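Local structure of hypothetical protein PH1789 (Pyrococcus horikoshii, 1WR2) at residues A[61-67]-A[105-111]; A[74-78]-A[93-98]. The protein is a hypothetical archaeal protein of unknown function whose chain is built largely from an ATP-grasp domain. All coordinates share one frame. Residue numbers count along the deposited sequence, not the author numbering.

Contact 1 (A[61-67]-A[105-111]); sequences LKLMSPQ and AEILGVL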
loop_
_atom_site.group_PDB
_atom_site.type_symbol
_atom_site.label_atom_id
_atom_site.label_comp_id
_atom_site.label_asym_id
_atom_site.label_seq_id
_atom_site.Cartn_x
_atom_site.Cartn_y
_atom_site.Cartn_z
ATOM N N LEU A 61 7.996 -6.633 -10.444
ATOM C CA LEU A 61 9.136 -6.787 -9.547
ATOM C C LEU A 61 9.313 -5.447 -8.848
ATOM O O LEU A 61 9.257 -4.393 -9.488
ATOM C CB LEU A 61 10.420 -7.161 -10.302
ATOM C CG LEU A 61 10.530 -8.577 -10.873
ATOM C CD1 LEU A 61 11.947 -8.781 -11.399
ATOM C CD2 LEU A 61 10.220 -9.622 -9.789
ATOM N N LYS A 62 9.494 -5.486 -7.534
ATOM C CA LYS A 62 9.671 -4.270 -6.745
ATOM C C LYS A 62 10.788 -4.484 -5.739
ATOM O O LYS A 62 10.646 -5.285 -4.816
ATOM C CB LYS A 62 8.393 -3.930 -5.981
ATOM C CG LYS A 62 7.145 -3.755 -6.829
ATOM C CD LYS A 62 5.991 -3.363 -5.920
ATOM C CE LYS A 62 4.698 -3.154 -6.668
ATOM N NZ LYS A 62 3.627 -2.645 -5.754
ATOM N N LEU A 63 11.890 -3.760 -5.900
ATOM C CA LEU A 63 13.010 -3.912 -4.985
ATOM C C LEU A 63 12.664 -3.376 -3.608
ATOM O O LEU A 63 12.142 -2.260 -3.468
ATOM C CB LEU A 63 14.251 -3.194 -5.523
ATOM C CG LEU A 63 15.521 -3.381 -4.698
ATOM C CD1 LEU A 63 16.729 -3.380 -5.615
ATOM C CD2 LEU A 63 15.615 -2.289 -3.647
ATOM N N MET A 64 12.961 -4.175 -2.589
ATOM C CA MET A 64 12.687 -3.794 -1.208
ATOM C C MET A 64 13.963 -3.317 -0.531
ATOM O O MET A 64 14.952 -4.042 -0.472
ATOM C CB MET A 64 12.108 -4.985 -0.441
ATOM C CG MET A 64 10.737 -5.445 -0.937
ATOM S SD MET A 64 9.425 -4.235 -0.598
ATOM C CE MET A 64 9.244 -3.419 -2.176
ATOM N N SER A 65 13.935 -2.087 -0.029
ATOM C CA SER A 65 15.077 -1.497 0.654
ATOM C C SER A 65 14.611 -0.354 1.542
ATOM O O SER A 65 13.895 0.540 1.089
ATOM C CB SER A 65 16.094 -0.946 -0.350
ATOM O OG SER A 65 17.134 -0.264 0.332
ATOM N N PRO A 66 15.017 -0.364 2.818
ATOM C CA PRO A 66 14.629 0.693 3.756
ATOM C C PRO A 66 15.143 2.051 3.286
ATOM O O PRO A 66 14.624 3.088 3.690
ATOM C CB PRO A 66 15.290 0.260 5.061
ATOM C CG PRO A 66 15.432 -1.237 4.912
ATOM C CD PRO A 66 15.858 -1.375 3.482
ATOM N N GLN A 67 16.166 2.041 2.432
ATOM C CA GLN A 67 16.749 3.284 1.924
ATOM C C GLN A 67 16.073 3.774 0.653
ATOM O O GLN A 67 16.294 4.907 0.224
ATOM C CB GLN A 67 18.244 3.114 1.633
ATOM C CG GLN A 67 19.116 2.937 2.852
ATOM C CD GLN A 67 18.780 1.682 3.627
ATOM O OE1 GLN A 67 18.723 0.589 3.066
ATOM N NE2 GLN A 67 18.559 1.834 4.932
ATOM N N ALA A 105 22.465 1.252 0.087
ATOM C CA ALA A 105 21.177 0.677 0.468
ATOM C C ALA A 105 21.218 -0.783 0.896
ATOM O O ALA A 105 21.922 -1.598 0.304
ATOM C CB ALA A 105 20.186 0.832 -0.687
ATOM N N GLU A 106 20.459 -1.109 1.935
ATOM C CA GLU A 106 20.358 -2.490 2.385
ATOM C C GLU A 106 19.272 -3.096 1.489
ATOM O O GLU A 106 18.173 -2.553 1.402
ATOM C CB GLU A 106 19.924 -2.552 3.857
ATOM C CG GLU A 106 19.415 -3.928 4.296
ATOM C CD GLU A 106 19.086 -4.010 5.776
ATOM O OE1 GLU A 106 18.521 -3.043 6.327
ATOM O OE2 GLU A 106 19.377 -5.057 6.389
ATOM N N ILE A 107 19.580 -4.187 0.790
ATOM C CA ILE A 107 18.580 -4.806 -0.075
ATOM C C ILE A 107 17.949 -5.966 0.684
ATOM O O ILE A 107 18.608 -6.961 0.964
ATOM C CB ILE A 107 19.200 -5.331 -1.389
ATOM C CG1 ILE A 107 19.993 -4.221 -2.083
ATOM C CG2 ILE A 107 18.100 -5.821 -2.321
ATOM C CD1 ILE A 107 19.158 -3.027 -2.518
ATOM N N LEU A 108 16.678 -5.826 1.037
ATOM C CA LEU A 108 15.981 -6.869 1.777
ATOM C C LEU A 108 15.448 -7.968 0.870
ATOM O O LEU A 108 15.088 -9.049 1.341
ATOM C CB LEU A 108 14.820 -6.271 2.575
ATOM C CG LEU A 108 15.195 -5.282 3.681
ATOM C CD1 LEU A 108 13.928 -4.777 4.366
ATOM C CD2 LEU A 108 16.106 -5.967 4.684
ATOM N N GLY A 109 15.389 -7.686 -0.426
ATOM C CA GLY A 109 14.886 -8.667 -1.370
ATOM C C GLY A 109 14.034 -8.005 -2.433
ATOM O O GLY A 109 13.995 -6.782 -2.515
ATOM N N VAL A 110 13.357 -8.806 -3.250
ATOM C CA VAL A 110 12.510 -8.273 -4.308
ATOM C C VAL A 110 11.107 -8.839 -4.215
ATOM O O VAL A 110 10.916 -10.054 -4.157
ATOM C CB VAL A 110 13.066 -8.604 -5.703
ATOM C CG1 VAL A 110 12.123 -8.075 -6.770
ATOM C CG2 VAL A 110 14.439 -7.996 -5.861
ATOM N N LEU A 111 10.124 -7.953 -4.199
ATOM C CA LEU A 111 8.743 -8.380 -4.108
ATOM C C LEU A 111 8.251 -8.788 -5.493
ATOM O O LEU A 111 8.375 -8.027 -6.466
ATOM C CB LEU A 111 7.887 -7.237 -3.542
ATOM C CG LEU A 111 6.569 -7.606 -2.859
ATOM C CD1 LEU A 111 6.814 -8.716 -1.848
ATOM C CD2 LEU A 111 5.982 -6.380 -2.167
HETATM O O HOH W 1 19.142 -0.535 6.769
#
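Met64 fills the hollow between Leu111 and Leu108, its CG 4.3 Å from Leu111 CB and its CB 4.3 Å from Leu108 CB. Gly109, on the same face, pairs with Met64 through the backbone. Met64 would leave room for a CB there, 5.2 Å from its own; the backbone angles (phi 141°, psi -171°) call for glycine, since a CB would jam against Leu108 O. Tyr23 of helix 22-30 touches both Met64 and Leu108, while the Lys62 ammonium group (NZ) leads away to a salt bridge with Glu22. Strands 61-64 and 109-111 are antiparallel neighbours in a four-stranded sheet of the ATP-grasp domain, zipped by Lys62 N to Leu111 O (3.0 Å), Leu111 N to Lys62 O (2.8 Å) and Met64 N to Gly109 O (2.8 Å). Leu63 and Val110, a non-hydrogen-bonded pair, put branched bulk on the opposite face, against helix 84-101. Leu63 CD2 also reaches Ile107 CD1 at 3.8 Å. Beyond the strands, Leu108 N to Met64 O (2.9 Å) keeps the chains joined. Pro66 CG wedges against Leu108 CD1 (3.9 Å), and Ser65 OG donates to Glu106 O (2.7 Å) while accepting from Gln67 N in an ST turn. Gln67, long enough to curl back, takes Glu106 N on its OE1 at 2.7 Å, and a water links its NE2 to Glu106 OE1.

Contact 2 (A[74-78]-A[93-98]); sequences AKVVM and EIHENA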
loop_
_atom_site.group_PDB
_atom_site.type_symbol
_atom_site.label_atom_id
_atom_site.label_comp_id
_atom_site.label_asym_id
_atom_site.label_seq_id
_atom_site.Cartn_x
_atom_site.Cartn_y
_atom_site.Cartn_z
ATOM N N ALA A 74 13.191 6.002 -7.758
ATOM C CA ALA A 74 14.438 5.270 -7.977
ATOM C C ALA A 74 14.369 4.325 -9.169
ATOM O O ALA A 74 15.392 3.823 -9.642
ATOM C CB ALA A 74 14.802 4.487 -6.724
ATOM N N LYS A 75 13.156 4.075 -9.648
ATOM C CA LYS A 75 12.958 3.184 -10.781
ATOM C C LYS A 75 13.384 1.756 -10.437
ATOM O O LYS A 75 14.110 1.106 -11.191
ATOM C CB LYS A 75 13.735 3.710 -11.993
ATOM C CG LYS A 75 13.170 5.023 -12.526
ATOM C CD LYS A 75 14.243 5.909 -13.130
ATOM C CE LYS A 75 14.954 5.244 -14.296
ATOM N NZ LYS A 75 16.012 6.145 -14.832
ATOM N N VAL A 76 12.933 1.282 -9.282
ATOM C CA VAL A 76 13.240 -0.072 -8.844
ATOM C C VAL A 76 11.986 -0.949 -8.898
ATOM O O VAL A 76 11.943 -2.017 -8.290
ATOM C CB VAL A 76 13.842 -0.099 -7.412
ATOM C CG1 VAL A 76 15.155 0.652 -7.400
ATOM C CG2 VAL A 76 12.877 0.509 -6.406
ATOM N N VAL A 77 10.967 -0.476 -9.618
ATOM C CA VAL A 77 9.710 -1.217 -9.803
ATOM C C VAL A 77 9.527 -1.447 -11.303
ATOM O O VAL A 77 9.495 -0.490 -12.071
ATOM C CB VAL A 77 8.477 -0.425 -9.283
ATOM C CG1 VAL A 77 7.177 -1.087 -9.765
ATOM C CG2 VAL A 77 8.489 -0.375 -7.769
ATOM N N MET A 78 9.428 -2.708 -11.722
ATOM C CA MET A 78 9.238 -3.041 -13.138
ATOM C C MET A 78 7.924 -3.801 -13.325
ATOM O O MET A 78 7.655 -4.789 -12.636
ATOM C CB MET A 78 10.416 -3.872 -13.658
ATOM C CG MET A 78 11.725 -3.091 -13.792
ATOM S SD MET A 78 11.620 -1.730 -14.999
ATOM C CE MET A 78 13.228 -0.964 -14.785
ATOM N N GLU A 93 18.169 -4.936 -13.854
ATOM C CA GLU A 93 17.891 -3.514 -13.958
ATOM C C GLU A 93 17.603 -2.832 -12.630
ATOM O O GLU A 93 18.260 -1.846 -12.282
ATOM C CB GLU A 93 16.705 -3.267 -14.879
ATOM C CG GLU A 93 17.029 -3.313 -16.339
ATOM C CD GLU A 93 15.991 -2.588 -17.144
ATOM O OE1 GLU A 93 15.682 -1.430 -16.782
ATOM O OE2 GLU A 93 15.487 -3.166 -18.129
ATOM N N ILE A 94 16.620 -3.345 -11.892
ATOM C CA ILE A 94 16.249 -2.726 -10.625
ATOM C C ILE A 94 17.403 -2.670 -9.646
ATOM O O ILE A 94 17.512 -1.722 -8.874
ATOM C CB ILE A 94 15.031 -3.421 -9.957
ATOM C CG1 ILE A 94 15.352 -4.877 -9.627
ATOM C CG2 ILE A 94 13.813 -3.308 -10.870
ATOM C CD1 ILE A 94 14.201 -5.612 -8.948
ATOM N N HIS A 95 18.274 -3.674 -9.673
ATOM C CA HIS A 95 19.416 -3.653 -8.768
ATOM C C HIS A 95 20.396 -2.563 -9.192
ATOM O O HIS A 95 21.013 -1.919 -8.348
ATOM C CB HIS A 95 20.110 -5.015 -8.726
ATOM C CG HIS A 95 19.460 -5.990 -7.790
ATOM N ND1 HIS A 95 18.371 -6.759 -8.148
ATOM C CD2 HIS A 95 19.730 -6.298 -6.499
ATOM C CE1 HIS A 95 18.001 -7.498 -7.119
ATOM N NE2 HIS A 95 18.808 -7.238 -6.106
ATOM N N GLU A 96 20.526 -2.359 -10.500
ATOM C CA GLU A 96 21.415 -1.333 -11.032
ATOM C C GLU A 96 20.845 0.025 -10.658
ATOM O O GLU A 96 21.562 0.896 -10.178
ATOM C CB GLU A 96 21.513 -1.434 -12.559
ATOM C CG GLU A 96 21.983 -2.791 -13.079
ATOM C CD GLU A 96 21.946 -2.880 -14.604
ATOM O OE1 GLU A 96 21.031 -2.285 -15.214
ATOM O OE2 GLU A 96 22.818 -3.554 -15.192
ATOM N N ASN A 97 19.545 0.193 -10.876
ATOM C CA ASN A 97 18.877 1.446 -10.571
ATOM C C ASN A 97 18.973 1.787 -9.100
ATOM O O ASN A 97 19.087 2.954 -8.734
ATOM C CB ASN A 97 17.409 1.388 -11.003
ATOM C CG ASN A 97 17.257 1.251 -12.502
ATOM O OD1 ASN A 97 18.249 1.244 -13.234
ATOM N ND2 ASN A 97 16.018 1.138 -12.972
ATOM N N ALA A 98 18.932 0.766 -8.254
ATOM C CA ALA A 98 19.027 0.974 -6.819
ATOM C C ALA A 98 20.456 1.367 -6.450
ATOM O O ALA A 98 20.681 2.126 -5.509
ATOM C CB ALA A 98 18.635 -0.297 -6.085
#
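A single hydrogen bond crosses between 74-78 and helix 93-98: Asn97 ND2 donates a hydrogen bond to Lys75 O at 2.6 Å, nearly straight at 173°. Asparagine suits the place because its short amide, pointing toward the turn, can serve a carbonyl just where the chain leaves a helix. Lys75 is the C' residue of a Schellman motif, in which Val76 N bonds to Lys71 O and Lys75 N to Ser72 O. Its positive phi reverses the chain direction, and its long side chain can stay exposed to solvent.

The apolar contacts flank this bond. Val76 CG1 packs on Ala98 CB at 3.8 Å, where the small alanine lets the helix come close, and Val76 CB lies 4.4 Å from Ile94 CB. Further along, Met78 CG meets Ile94 CG2 at 3.6 Å, so the beta-branched isoleucine fills the space between valine and methionine. At the more open edge Met78 CE approaches Glu93 OE1 to 3.2 Å, a van der Waals contact beside a carboxylate that is salt-bridged to Lys90. Val77 points away from the helix, as alternation along a strand requires, and touches Lys62 and Lys71.

The contact thus lays helix 84-101 against the start of edge strand 77-81, just after helix 71-74, with Val76 and Ala98 also resting on Leu63 of the adjoining strand 59-64.

In the fold
Leaving helix 45-55, the chain enters strand 59-64, turns through helix 71-74 and returns as edge strand 77-81, then runs along helix 84-101 before strand 109-114. Contact 2 closes the short loop from strand 77-81 to the helix, with 14 residues between its segments; contact 1 closes the longer one around it, with 37, so the two nest without crossing. They touch where strand 59-64 of contact 1 lies beside strand 77-81 of contact 2 in the sheet. Met78 N probably bonds to Leu61 O (2.8 Å). Leu63 N probably bonds to Val76 O (3.0 Å), and Leu63 CD1 packs on Ala98 CB at 3.7 Å. Together they tie three strands of the four-stranded sheet to the helix on one face.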